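Local coordinates for xylosidase (Xanthomonas axonopodis pv. citri, PDB 6XN2), which probably hydrolyses beta-1,4-linked xylo-oligosaccharides as a family 43 glycoside hydrolase and binds beta-D-xylopyranose in its pocket, at residues A[55-60]-A[150-155]; A[103-108]-A[131-136]; A[146-151]-A[157-162]; A[172-177]-A[182-187]. All blocks are in the same frame, centred on the assembly; numbering follows the deposited sequence.

Contact 1 (A[55-60]-A[150-155]); sequences VFDGAL and DRPEGP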
loop_
_atom_site.group_PDB
_atom_site.type_symbol
_atom_site.label_atom_id
_atom_site.label_comp_id
_atom_site.label_asym_id
_atom_site.label_seq_id
_atom_site.Cartn_x
_atom_site.Cartn_y
_atom_site.Cartn_z
ATOM N N VAL A 55 -5.893 12.468 -4.724
ATOM C CA VAL A 55 -6.673 13.530 -5.398
ATOM C C VAL A 55 -5.642 14.480 -5.989
ATOM O O VAL A 55 -5.009 15.184 -5.233
ATOM C CB VAL A 55 -7.622 14.277 -4.459
ATOM C CG1 VAL A 55 -8.159 15.509 -5.144
ATOM C CG2 VAL A 55 -8.758 13.394 -4.000
ATOM N N PHE A 56 -5.469 14.400 -7.295
ATOM C CA PHE A 56 -4.526 15.260 -8.030
ATOM C C PHE A 56 -5.333 16.049 -9.048
ATOM O O PHE A 56 -6.165 15.494 -9.705
ATOM C CB PHE A 56 -3.521 14.415 -8.800
ATOM C CG PHE A 56 -2.550 13.653 -7.947
ATOM C CD1 PHE A 56 -2.154 14.136 -6.719
ATOM C CD2 PHE A 56 -2.027 12.456 -8.371
ATOM C CE1 PHE A 56 -1.260 13.433 -5.937
ATOM C CE2 PHE A 56 -1.131 11.763 -7.587
ATOM C CZ PHE A 56 -0.741 12.258 -6.380
ATOM N N ASP A 57 -5.087 17.343 -9.087
ATOM C CA ASP A 57 -5.724 18.200 -10.056
ATOM C C ASP A 57 -7.258 18.075 -10.088
ATOM O O ASP A 57 -7.848 17.977 -11.123
ATOM C CB ASP A 57 -5.088 17.978 -11.433
ATOM C CG ASP A 57 -3.595 18.204 -11.417
ATOM O OD1 ASP A 57 -3.193 19.240 -10.879
ATOM O OD2 ASP A 57 -2.826 17.374 -11.899
ATOM N N GLY A 58 -7.865 18.069 -8.919
ATOM C CA GLY A 58 -9.294 17.987 -8.815
ATOM C C GLY A 58 -9.994 16.676 -9.077
ATOM O O GLY A 58 -11.186 16.597 -8.933
ATOM N N ALA A 59 -9.268 15.667 -9.489
ATOM C CA ALA A 59 -9.850 14.347 -9.737
ATOM C C ALA A 59 -9.144 13.269 -8.926
ATOM O O ALA A 59 -8.018 13.464 -8.460
ATOM C CB ALA A 59 -9.800 14.014 -11.224
ATOM N N LEU A 60 -9.816 12.138 -8.743
ATOM C CA LEU A 60 -9.244 11.030 -7.994
ATOM C C LEU A 60 -8.505 10.100 -8.939
ATOM O O LEU A 60 -9.108 9.519 -9.844
ATOM C CB LEU A 60 -10.325 10.261 -7.238
ATOM C CG LEU A 60 -9.824 9.063 -6.419
ATOM C CD1 LEU A 60 -9.643 9.455 -4.968
ATOM C CD2 LEU A 60 -10.769 7.891 -6.569
ATOM N N ASP A 150 4.782 14.514 -16.467
ATOM C CA ASP A 150 4.308 15.867 -16.405
ATOM C C ASP A 150 2.811 15.953 -16.156
ATOM O O ASP A 150 2.263 17.012 -16.058
ATOM C CB ASP A 150 4.685 16.614 -17.671
ATOM C CG ASP A 150 6.128 16.962 -17.715
ATOM O OD1 ASP A 150 6.618 17.549 -16.784
ATOM O OD2 ASP A 150 6.753 16.645 -18.688
ATOM N N ARG A 151 2.179 14.799 -16.072
ATOM C CA ARG A 151 0.775 14.668 -15.822
ATOM C C ARG A 151 0.582 13.463 -14.940
ATOM O O ARG A 151 1.323 12.544 -15.008
ATOM C CB ARG A 151 0.006 14.424 -17.125
ATOM C CG ARG A 151 -0.024 15.579 -18.083
ATOM C CD ARG A 151 -0.825 15.265 -19.335
ATOM N NE ARG A 151 -0.181 14.288 -20.215
ATOM C CZ ARG A 151 -0.817 13.350 -20.913
ATOM N NH1 ARG A 151 -2.129 13.256 -20.860
ATOM N NH2 ARG A 151 -0.138 12.506 -21.671
ATOM N N PRO A 152 -0.489 13.458 -14.155
ATOM C CA PRO A 152 -0.872 12.352 -13.267
ATOM C C PRO A 152 -1.161 11.047 -13.991
ATOM O O PRO A 152 -0.947 10.017 -13.441
ATOM C CB PRO A 152 -2.101 12.862 -12.569
ATOM C CG PRO A 152 -2.511 14.061 -13.291
ATOM C CD PRO A 152 -1.305 14.635 -13.912
ATOM N N GLU A 153 -1.583 11.098 -15.240
ATOM C CA GLU A 153 -1.803 9.909 -16.022
ATOM C C GLU A 153 -0.568 9.515 -16.785
ATOM O O GLU A 153 -0.571 8.594 -17.524
ATOM C CB GLU A 153 -2.939 10.109 -16.998
ATOM C CG GLU A 153 -2.689 11.193 -17.987
ATOM C CD GLU A 153 -3.344 12.482 -17.613
ATOM O OE1 GLU A 153 -3.193 12.976 -16.501
ATOM O OE2 GLU A 153 -4.005 13.029 -18.466
ATOM N N GLY A 154 0.491 10.257 -16.626
ATOM C CA GLY A 154 1.687 9.945 -17.282
ATOM C C GLY A 154 1.753 10.310 -18.733
ATOM O O GLY A 154 1.090 11.207 -19.167
ATOM N N PRO A 155 2.599 9.627 -19.479
ATOM C CA PRO A 155 3.455 8.479 -19.188
ATOM C C PRO A 155 4.668 8.858 -18.350
ATOM O O PRO A 155 5.004 9.990 -18.294
ATOM C CB PRO A 155 3.892 8.063 -20.554
ATOM C CG PRO A 155 4.017 9.350 -21.256
ATOM C CD PRO A 155 2.854 10.143 -20.820
#

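Contact 2 (A[103-108]-A[131-136]); sequences QVLHVR and LYFPAK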
loop_
_atom_site.group_PDB
_atom_site.type_symbol
_atom_site.label_atom_id
_atom_site.label_comp_id
_atom_site.label_asym_id
_atom_site.label_seq_id
_atom_site.Cartn_x
_atom_site.Cartn_y
_atom_site.Cartn_z
ATOM N N GLN A 103 -1.776 1.978 -19.932
ATOM C CA GLN A 103 -0.481 1.565 -19.357
ATOM C C GLN A 103 0.450 2.765 -19.324
ATOM O O GLN A 103 0.544 3.455 -20.312
ATOM C CB GLN A 103 0.130 0.450 -20.178
ATOM C CG GLN A 103 1.282 -0.212 -19.471
ATOM C CD GLN A 103 1.902 -1.225 -20.383
ATOM O OE1 GLN A 103 1.411 -2.327 -20.521
ATOM N NE2 GLN A 103 2.985 -0.837 -21.018
ATOM N N VAL A 104 1.115 2.965 -18.201
ATOM C CA VAL A 104 1.984 4.116 -18.072
ATOM C C VAL A 104 3.443 3.846 -17.810
ATOM O O VAL A 104 4.215 4.742 -17.850
ATOM C CB VAL A 104 1.474 5.108 -17.021
ATOM C CG1 VAL A 104 0.075 5.527 -17.312
ATOM C CG2 VAL A 104 1.576 4.553 -15.636
ATOM N N LEU A 105 3.776 2.602 -17.545
ATOM C CA LEU A 105 5.127 2.195 -17.278
ATOM C C LEU A 105 5.218 0.704 -17.398
ATOM O O LEU A 105 4.361 0.008 -16.935
ATOM C CB LEU A 105 5.583 2.611 -15.879
ATOM C CG LEU A 105 6.998 2.246 -15.470
ATOM C CD1 LEU A 105 8.014 2.857 -16.392
ATOM C CD2 LEU A 105 7.306 2.595 -14.041
ATOM N N HIS A 106 6.281 0.250 -18.044
ATOM C CA HIS A 106 6.532 -1.196 -18.216
ATOM C C HIS A 106 7.936 -1.472 -17.703
ATOM O O HIS A 106 8.774 -0.626 -17.862
ATOM C CB HIS A 106 6.345 -1.617 -19.673
ATOM C CG HIS A 106 6.269 -3.088 -19.866
ATOM N ND1 HIS A 106 7.366 -3.887 -19.907
ATOM C CD2 HIS A 106 5.224 -3.907 -20.051
ATOM C CE1 HIS A 106 7.003 -5.129 -20.064
ATOM N NE2 HIS A 106 5.711 -5.163 -20.161
ATOM N N VAL A 107 8.173 -2.679 -17.199
ATOM C CA VAL A 107 9.481 -3.109 -16.629
ATOM C C VAL A 107 10.594 -3.090 -17.677
ATOM O O VAL A 107 11.722 -2.901 -17.311
ATOM C CB VAL A 107 9.360 -4.476 -15.948
ATOM C CG1 VAL A 107 9.147 -5.581 -16.953
ATOM C CG2 VAL A 107 10.545 -4.755 -15.047
ATOM N N ARG A 108 10.274 -3.238 -18.959
ATOM C CA ARG A 108 11.261 -3.138 -20.050
ATOM C C ARG A 108 11.910 -1.740 -20.105
ATOM O O ARG A 108 13.015 -1.660 -20.593
ATOM C CB ARG A 108 10.585 -3.539 -21.359
ATOM C CG ARG A 108 9.791 -2.426 -22.015
ATOM C CD ARG A 108 9.340 -2.765 -23.407
ATOM N NE ARG A 108 8.515 -3.949 -23.411
ATOM C CZ ARG A 108 7.220 -3.891 -23.491
ATOM N NH1 ARG A 108 6.492 -4.987 -23.464
ATOM N NH2 ARG A 108 6.653 -2.713 -23.582
ATOM N N LEU A 131 5.918 8.471 -9.954
ATOM C CA LEU A 131 5.390 7.147 -9.722
ATOM C C LEU A 131 6.421 6.319 -8.997
ATOM O O LEU A 131 7.426 6.051 -9.520
ATOM C CB LEU A 131 4.970 6.477 -11.024
ATOM C CG LEU A 131 4.299 5.110 -10.963
ATOM C CD1 LEU A 131 3.048 5.161 -10.151
ATOM C CD2 LEU A 131 3.956 4.601 -12.326
ATOM N N TYR A 132 6.156 5.982 -7.752
ATOM C CA TYR A 132 7.062 5.169 -6.947
ATOM C C TYR A 132 6.652 3.710 -7.029
ATOM O O TYR A 132 5.479 3.394 -6.871
ATOM C CB TYR A 132 7.059 5.636 -5.488
ATOM C CG TYR A 132 7.491 7.062 -5.339
ATOM C CD1 TYR A 132 6.595 8.103 -5.552
ATOM C CD2 TYR A 132 8.805 7.374 -5.006
ATOM C CE1 TYR A 132 6.997 9.420 -5.433
ATOM C CE2 TYR A 132 9.217 8.687 -4.885
ATOM C CZ TYR A 132 8.311 9.703 -5.098
ATOM O OH TYR A 132 8.715 11.007 -4.977
ATOM N N PHE A 133 7.609 2.820 -7.274
ATOM C CA PHE A 133 7.277 1.409 -7.455
ATOM C C PHE A 133 8.378 0.476 -6.968
ATOM O O PHE A 133 9.566 0.772 -7.118
ATOM C CB PHE A 133 6.979 1.125 -8.935
ATOM C CG PHE A 133 8.165 1.330 -9.840
ATOM C CD1 PHE A 133 8.501 2.597 -10.282
ATOM C CD2 PHE A 133 8.938 0.255 -10.249
ATOM C CE1 PHE A 133 9.592 2.796 -11.109
ATOM C CE2 PHE A 133 10.041 0.452 -11.075
ATOM C CZ PHE A 133 10.357 1.715 -11.509
ATOM N N PRO A 134 7.984 -0.664 -6.381
ATOM C CA PRO A 134 8.944 -1.703 -6.026
ATOM C C PRO A 134 9.121 -2.687 -7.182
ATOM O O PRO A 134 8.146 -3.103 -7.825
ATOM C CB PRO A 134 8.289 -2.373 -4.820
ATOM C CG PRO A 134 6.807 -2.280 -5.128
ATOM C CD PRO A 134 6.612 -1.025 -5.975
ATOM N N ALA A 135 10.365 -3.043 -7.464
ATOM C CA ALA A 135 10.629 -4.073 -8.455
ATOM C C ALA A 135 11.859 -4.850 -8.038
ATOM O O ALA A 135 12.614 -4.417 -7.169
ATOM C CB ALA A 135 10.806 -3.464 -9.845
ATOM N N LYS A 136 12.054 -6.000 -8.665
ATOM C CA LYS A 136 13.129 -6.902 -8.298
ATOM C C LYS A 136 14.274 -6.811 -9.303
ATOM O O LYS A 136 14.050 -6.890 -10.515
ATOM C CB LYS A 136 12.586 -8.330 -8.213
ATOM C CG LYS A 136 13.529 -9.318 -7.578
ATOM C CD LYS A 136 12.834 -10.647 -7.308
ATOM C CE LYS A 136 12.147 -10.646 -5.953
ATOM N NZ LYS A 136 11.238 -11.823 -5.831
#

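Contact 3 (A[146-151]-A[157-162]); sequences VAVGDR and VAEPQP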
loop_
_atom_site.group_PDB
_atom_site.type_symbol
_atom_site.label_atom_id
_atom_site.label_comp_id
_atom_site.label_asym_id
_atom_site.label_seq_id
_atom_site.Cartn_x
_atom_site.Cartn_y
_atom_site.Cartn_z
ATOM N N VAL A 146 11.687 5.125 -9.012
ATOM C CA VAL A 146 10.703 6.166 -9.265
ATOM C C VAL A 146 10.700 6.508 -10.761
ATOM O O VAL A 146 11.704 6.331 -11.461
ATOM C CB VAL A 146 10.966 7.427 -8.382
ATOM C CG1 VAL A 146 12.277 8.102 -8.768
ATOM C CG2 VAL A 146 9.798 8.414 -8.457
ATOM N N ALA A 147 9.550 6.962 -11.247
ATOM C CA ALA A 147 9.389 7.390 -12.630
ATOM C C ALA A 147 8.702 8.753 -12.661
ATOM O O ALA A 147 7.837 9.038 -11.832
ATOM C CB ALA A 147 8.598 6.362 -13.410
ATOM N N VAL A 148 9.097 9.601 -13.603
ATOM C CA VAL A 148 8.627 10.983 -13.612
ATOM C C VAL A 148 7.763 11.293 -14.841
ATOM O O VAL A 148 8.052 10.838 -15.950
ATOM C CB VAL A 148 9.818 11.964 -13.553
ATOM C CG1 VAL A 148 9.346 13.366 -13.191
ATOM C CG2 VAL A 148 10.847 11.472 -12.535
ATOM N N GLY A 149 6.740 12.085 -14.627
ATOM C CA GLY A 149 5.841 12.524 -15.657
ATOM C C GLY A 149 5.396 13.946 -15.447
ATOM O O GLY A 149 5.596 14.507 -14.421
ATOM N N ASP A 150 4.782 14.514 -16.467
ATOM C CA ASP A 150 4.308 15.867 -16.405
ATOM C C ASP A 150 2.811 15.953 -16.156
ATOM O O ASP A 150 2.263 17.012 -16.058
ATOM C CB ASP A 150 4.685 16.614 -17.671
ATOM C CG ASP A 150 6.128 16.962 -17.715
ATOM O OD1 ASP A 150 6.618 17.549 -16.784
ATOM O OD2 ASP A 150 6.753 16.645 -18.688
ATOM N N ARG A 151 2.179 14.799 -16.072
ATOM C CA ARG A 151 0.775 14.668 -15.822
ATOM C C ARG A 151 0.582 13.463 -14.940
ATOM O O ARG A 151 1.323 12.544 -15.008
ATOM C CB ARG A 151 0.006 14.424 -17.125
ATOM C CG ARG A 151 -0.024 15.579 -18.083
ATOM C CD ARG A 151 -0.825 15.265 -19.335
ATOM N NE ARG A 151 -0.181 14.288 -20.215
ATOM C CZ ARG A 151 -0.817 13.350 -20.913
ATOM N NH1 ARG A 151 -2.129 13.256 -20.860
ATOM N NH2 ARG A 151 -0.138 12.506 -21.671
ATOM N N VAL A 157 8.636 8.363 -17.176
ATOM C CA VAL A 157 9.921 7.926 -17.596
ATOM C C VAL A 157 10.647 7.501 -16.347
ATOM O O VAL A 157 10.917 8.298 -15.516
ATOM C CB VAL A 157 10.670 9.049 -18.292
ATOM C CG1 VAL A 157 12.012 8.585 -18.718
ATOM C CG2 VAL A 157 9.879 9.516 -19.476
ATOM N N ALA A 158 10.950 6.217 -16.262
ATOM C CA ALA A 158 11.601 5.666 -15.063
ATOM C C ALA A 158 13.066 6.073 -15.011
ATOM O O ALA A 158 13.675 6.161 -16.028
ATOM C CB ALA A 158 11.471 4.174 -15.055
ATOM N N GLU A 159 13.571 6.273 -13.803
ATOM C CA GLU A 159 14.966 6.543 -13.600
ATOM C C GLU A 159 15.740 5.259 -13.866
ATOM O O GLU A 159 15.261 4.192 -13.640
ATOM C CB GLU A 159 15.229 7.014 -12.187
ATOM C CG GLU A 159 14.654 8.368 -11.865
ATOM C CD GLU A 159 15.372 9.504 -12.557
ATOM O OE1 GLU A 159 16.578 9.432 -12.676
ATOM O OE2 GLU A 159 14.718 10.470 -12.973
ATOM N N PRO A 160 16.963 5.387 -14.362
ATOM C CA PRO A 160 17.825 4.265 -14.676
ATOM C C PRO A 160 18.201 3.408 -13.484
ATOM O O PRO A 160 18.424 2.262 -13.657
ATOM C CB PRO A 160 19.063 4.941 -15.213
ATOM C CG PRO A 160 18.993 6.314 -14.739
ATOM C CD PRO A 160 17.580 6.654 -14.739
ATOM N N GLN A 161 18.294 3.999 -12.311
ATOM C CA GLN A 161 18.648 3.277 -11.086
ATOM C C GLN A 161 17.545 3.433 -10.044
ATOM O O GLN A 161 16.761 4.386 -10.120
ATOM C CB GLN A 161 19.979 3.790 -10.529
ATOM C CG GLN A 161 21.184 3.395 -11.350
ATOM C CD GLN A 161 22.369 4.322 -11.143
ATOM O OE1 GLN A 161 22.542 4.928 -10.075
ATOM N NE2 GLN A 161 23.195 4.442 -12.174
ATOM N N PRO A 162 17.500 2.553 -9.061
ATOM C CA PRO A 162 16.506 2.685 -8.016
ATOM C C PRO A 162 16.862 3.753 -6.996
ATOM O O PRO A 162 17.944 4.257 -6.986
ATOM C CB PRO A 162 16.511 1.311 -7.363
ATOM C CG PRO A 162 17.853 0.813 -7.570
ATOM C CD PRO A 162 18.276 1.329 -8.911
HETATM O O HOH W 1 13.222 3.644 -11.849
HETATM O O HOH W 2 14.493 5.420 -9.039
#

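Contact 4 (A[172-177]-A[182-187]); sequences AVLADD and YLYFGG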
loop_
_atom_site.group_PDB
_atom_site.type_symbol
_atom_site.label_atom_id
_atom_site.label_comp_id
_atom_site.label_asym_id
_atom_site.label_seq_id
_atom_site.Cartn_x
_atom_site.Cartn_y
_atom_site.Cartn_z
ATOM N N ALA A 172 4.853 4.007 0.045
ATOM C CA ALA A 172 3.742 4.942 0.199
ATOM C C ALA A 172 4.320 6.324 0.446
ATOM O O ALA A 172 5.127 6.505 1.359
ATOM C CB ALA A 172 2.825 4.528 1.344
ATOM N N VAL A 173 3.923 7.297 -0.367
ATOM C CA VAL A 173 4.468 8.642 -0.216
ATOM C C VAL A 173 3.415 9.603 0.323
ATOM O O VAL A 173 2.404 9.874 -0.334
ATOM C CB VAL A 173 5.021 9.187 -1.533
ATOM C CG1 VAL A 173 5.471 10.623 -1.351
ATOM C CG2 VAL A 173 6.172 8.322 -2.001
ATOM N N LEU A 174 3.653 10.099 1.532
ATOM C CA LEU A 174 2.731 11.023 2.174
ATOM C C LEU A 174 3.066 12.470 1.837
ATOM O O LEU A 174 4.172 12.944 2.111
ATOM C CB LEU A 174 2.751 10.823 3.690
ATOM C CG LEU A 174 2.112 11.952 4.508
ATOM C CD1 LEU A 174 0.611 12.011 4.262
ATOM C CD2 LEU A 174 2.430 11.820 5.987
ATOM N N ALA A 175 2.082 13.157 1.284
ATOM C CA ALA A 175 2.195 14.600 1.042
ATOM C C ALA A 175 1.708 15.253 2.327
ATOM O O ALA A 175 0.524 15.419 2.474
ATOM C CB ALA A 175 1.362 15.006 -0.135
ATOM N N ASP A 176 2.631 15.653 3.199
ATOM C CA ASP A 176 2.282 16.244 4.490
ATOM C C ASP A 176 1.677 17.623 4.265
ATOM O O ASP A 176 1.984 18.278 3.274
ATOM C CB ASP A 176 3.516 16.325 5.394
ATOM C CG ASP A 176 3.166 16.578 6.855
ATOM O OD1 ASP A 176 2.456 17.570 7.149
ATOM O OD2 ASP A 176 3.600 15.780 7.714
ATOM N N ASP A 177 0.828 18.060 5.163
ATOM C CA ASP A 177 0.197 19.357 5.078
ATOM C C ASP A 177 1.202 20.481 5.141
ATOM O O ASP A 177 0.933 21.533 4.652
ATOM C CB ASP A 177 -0.775 19.545 6.215
ATOM C CG ASP A 177 -2.083 18.872 5.978
ATOM O OD1 ASP A 177 -2.412 18.599 4.835
ATOM O OD2 ASP A 177 -2.789 18.626 6.948
ATOM N N TYR A 182 7.057 12.299 2.610
ATOM C CA TYR A 182 7.707 11.218 3.309
ATOM C C TYR A 182 7.460 9.901 2.623
ATOM O O TYR A 182 6.380 9.607 2.249
ATOM C CB TYR A 182 7.217 11.102 4.747
ATOM C CG TYR A 182 7.482 12.286 5.627
ATOM C CD1 TYR A 182 6.613 13.320 5.686
ATOM C CD2 TYR A 182 8.591 12.351 6.391
ATOM C CE1 TYR A 182 6.853 14.403 6.482
ATOM C CE2 TYR A 182 8.837 13.423 7.188
ATOM C CZ TYR A 182 7.974 14.456 7.223
ATOM O OH TYR A 182 8.214 15.520 8.030
ATOM N N LEU A 183 8.499 9.118 2.462
ATOM C CA LEU A 183 8.365 7.804 1.860
ATOM C C LEU A 183 8.323 6.731 2.941
ATOM O O LEU A 183 9.182 6.694 3.824
ATOM C CB LEU A 183 9.514 7.530 0.881
ATOM C CG LEU A 183 9.577 6.099 0.319
ATOM C CD1 LEU A 183 8.383 5.787 -0.584
ATOM C CD2 LEU A 183 10.897 5.875 -0.408
ATOM N N TYR A 184 7.299 5.887 2.881
ATOM C CA TYR A 184 7.182 4.729 3.759
ATOM C C TYR A 184 7.344 3.481 2.928
ATOM O O TYR A 184 6.838 3.426 1.812
ATOM C CB TYR A 184 5.829 4.707 4.471
ATOM C CG TYR A 184 5.588 5.897 5.365
ATOM C CD1 TYR A 184 5.101 7.096 4.844
ATOM C CD2 TYR A 184 5.838 5.821 6.736
ATOM C CE1 TYR A 184 4.871 8.194 5.668
ATOM C CE2 TYR A 184 5.609 6.916 7.565
ATOM C CZ TYR A 184 5.130 8.096 7.023
ATOM O OH TYR A 184 4.904 9.182 7.837
ATOM N N PHE A 185 8.034 2.479 3.456
ATOM C CA PHE A 185 8.131 1.221 2.733
ATOM C C PHE A 185 8.401 0.018 3.629
ATOM O O PHE A 185 8.734 0.157 4.809
ATOM C CB PHE A 185 9.204 1.321 1.626
ATOM C CG PHE A 185 10.600 1.665 2.112
ATOM C CD1 PHE A 185 10.984 2.987 2.306
ATOM C CD2 PHE A 185 11.547 0.666 2.315
ATOM C CE1 PHE A 185 12.270 3.309 2.724
ATOM C CE2 PHE A 185 12.841 0.982 2.730
ATOM C CZ PHE A 185 13.201 2.302 2.937
ATOM N N GLY A 186 8.234 -1.168 3.052
ATOM C CA GLY A 186 8.507 -2.397 3.763
ATOM C C GLY A 186 7.465 -3.479 3.596
ATOM O O GLY A 186 6.270 -3.224 3.474
ATOM N N GLY A 187 7.939 -4.711 3.589
ATOM C CA GLY A 187 7.069 -5.868 3.607
ATOM C C GLY A 187 7.934 -7.042 3.999
ATOM O O GLY A 187 9.028 -7.194 3.460
HETATM O O HOH W 3 5.800 16.909 8.608
#

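Contact 1 (A[55-60]-A[150-155])
Pro152 pushes its ring into the angle between the side chains of Phe56 and Asp57, and the two neighbours receive it very differently. On the buried side, Pro152 CB approaches the Phe56 ring obliquely, 4.2 Å from CD2. Tyr61, Tyr63, Ala122 and Gln124 also press on Phe56, while Tyr61 and Gln124 flank Pro152, so the aromatic ring is packed on several sides by the neighbouring strands. The hydroxyl of Tyr63 donates a hydrogen bond to Pro152 O, which gives the carbonyl of this buried proline a partner. The contact lies between neighbouring blades of the five-bladed beta-propeller expected of family 43: the hairpin of strands 47-56 and 59-67 from one meets the loop after strand 142-149 of the next. Both pieces are sharp turns. Phe56 to Ala59 form a type I' turn with Asp57 and Gly58 at positive phi, conformations that aspartate and especially glycine tolerate. Arg151 to Gly154 form a type I turn, and the fixed phi of Pro152 suits its second position. The Asp57 side is the solvent side, where an exposed carboxylate rests on a proline ring that offers it no polar partner. Asp57 crosses the proline at about a right angle, its CG beside the backbone N (chi1 -56°), bringing OD2 to 3.6 Å from Pro152 CG; Gln124 gives that oxygen a weak hydrogen bond. Farther out, Arg151 NH1 and Glu153 OE2, 3.0 Å apart, form a salt bridge within the second turn.

Contact 2 (A[103-108]-A[131-136])
The Phe133 ring takes Leu105 CD2 on one face and has the carbonyl oxygen of Leu131 in plane at its edge. The two sides of this contact belong to neighbouring blades of the presumed beta-propeller. CD2 stands 4.0 Å from the ring centroid and 23° off the normal, a CH-pi contact displaced toward the rim, where CE1 is the nearest ring atom at 3.7 Å. A second ring, that of His106, carries Arg108 NH1 over one face; at its edge ND1 accepts a nearly straight hydrogen bond of 3.1 Å from Arg108 N, which helps to hold the imidazole's rotation where the strand turns into a 3-10 segment. Strand 99-106, at the border of its sheet, crosses strand 128-136 of the next at 47°, and the 10.2 Å between their axes leaves room for a layer of branched and aromatic side chains. Leucine suits this layer because it is long enough to span the gap between the sheets: with CG of Leu105 anti to the backbone N (chi1 -180°), the single methyl CD2 reaches Leu131 CD2, at 4.3 Å, as well as Phe133. The side chain of Phe133 is about 9 Å from the bound xylose at the nearest atoms, and the next residue, Pro134, packs on Trp118 of the pocket from the strand's other side. One residue before Leu105, Val104 meets Leu131 at a slant, its CG2 4.1 Å from Leu131 CD2.

Contact 3 (A[146-151]-A[157-162])
Ala147 and Ala158 face each other as a non-hydrogen-bonded antiparallel pair whose CA atoms are only 3.7 Å apart. The fit is tight, with Ala147 CB 3.5 Å from Ala158 CA, and the small methyl groups are consistent with so close an approach. The backbone bonds lie on either side of this pair. Val148 and Val157 exchange two: Val157 N reaches Val148 O at 2.8 Å, and Val148 N reaches Val157 O at 2.9 Å. On the other flank Glu159 N bonds to Val146 O, 3.0 Å away. Together these bonds close the hairpin that places strand 157-158 at the outer border of its four-stranded antiparallel sheet, which by its topology is probably one propeller blade. On the face opposite the alanines, Val146 and Glu159 lie side by side; chi1 of 66° puts Val146 CG1 between its backbone N and carbonyl carbon, 3.9 Å from Glu159 CG. The glutamate chain bends at chi2, so its CG lies along Val146 while OE2 comes to 4.0 Å from Val148 CG2. Where the strands part, water takes over: one molecule donates to both Val146 O and Glu159 O, and another accepts from Val146 N and donates to Gln161 O at 2.7 Å. In the next shell, Leu105 presses on both alanines, Phe156 on Ala147 and Val110 on Ala158, while Tyr130 supports Val146 and Val148 from the neighbouring strand 128-136.

Contact 4 (A[172-177]-A[182-187])
Leu174 has CG anti to the backbone N (chi1 165°), and Tyr184 has CG beside its own backbone N (chi1 -62°), which lays the ring alongside the leucine. The Tyr184 ring edge thereby comes against the leucine, CE1 3.9 Å from Leu174 CB, and Ala172 O lies in the ring plane at the same edge. The two strands form an antiparallel hairpin, at the start of what is probably the third propeller blade in chain order. Ala172 pairs with Tyr184 through two bonds of 2.7 Å, N to O and O to N, and Leu174 pairs likewise with Tyr182. Between them Val173 and Leu183 put branched chains on the other face, Val173 CG2 meeting Leu183 CD1 at 3.7 Å. A small residue at position 172 is consistent with the nearness of the bound calcium ion, about 5 Å from the nearest side-chain atom. Tyrosine suits this buried face because the ring packs while its hydroxyl still finds a partner: Tyr184 OH bonds to Pro288 O. Asp176 lies just past the end of strand 172-175; its OD2, held by Tyr268 OH, lies 3.7 Å from Tyr182 CE1, and a water joined to it by a weak bond sits 2.8 Å from Tyr182 OH.

From the N terminus, contact 1 opens at 55-60 in the first sheet, and its long loop closes only at 150-155, beyond strand 142-149. Contact 2 opens and closes within that loop. Contact 3 starts at 146-151, sharing Asp150 and Arg151 with contact 1, and closes just beyond it, at 157-162. Contact 4 follows in series. Contacts 1 and 2 tie the first sheet to the second and touch by packing, Glu153 and Pro155 against Val104, while contacts 3 and 4 are hairpins within the second and third sheets. Contacts 2 and 3 meet through a probable hydrogen bond, Leu131 N to Ala147 O at 2.7 Å; Tyr132 CD1 packs on Val173 CG2 at 3.6 Å, carrying the connection from contact 2 to contact 4.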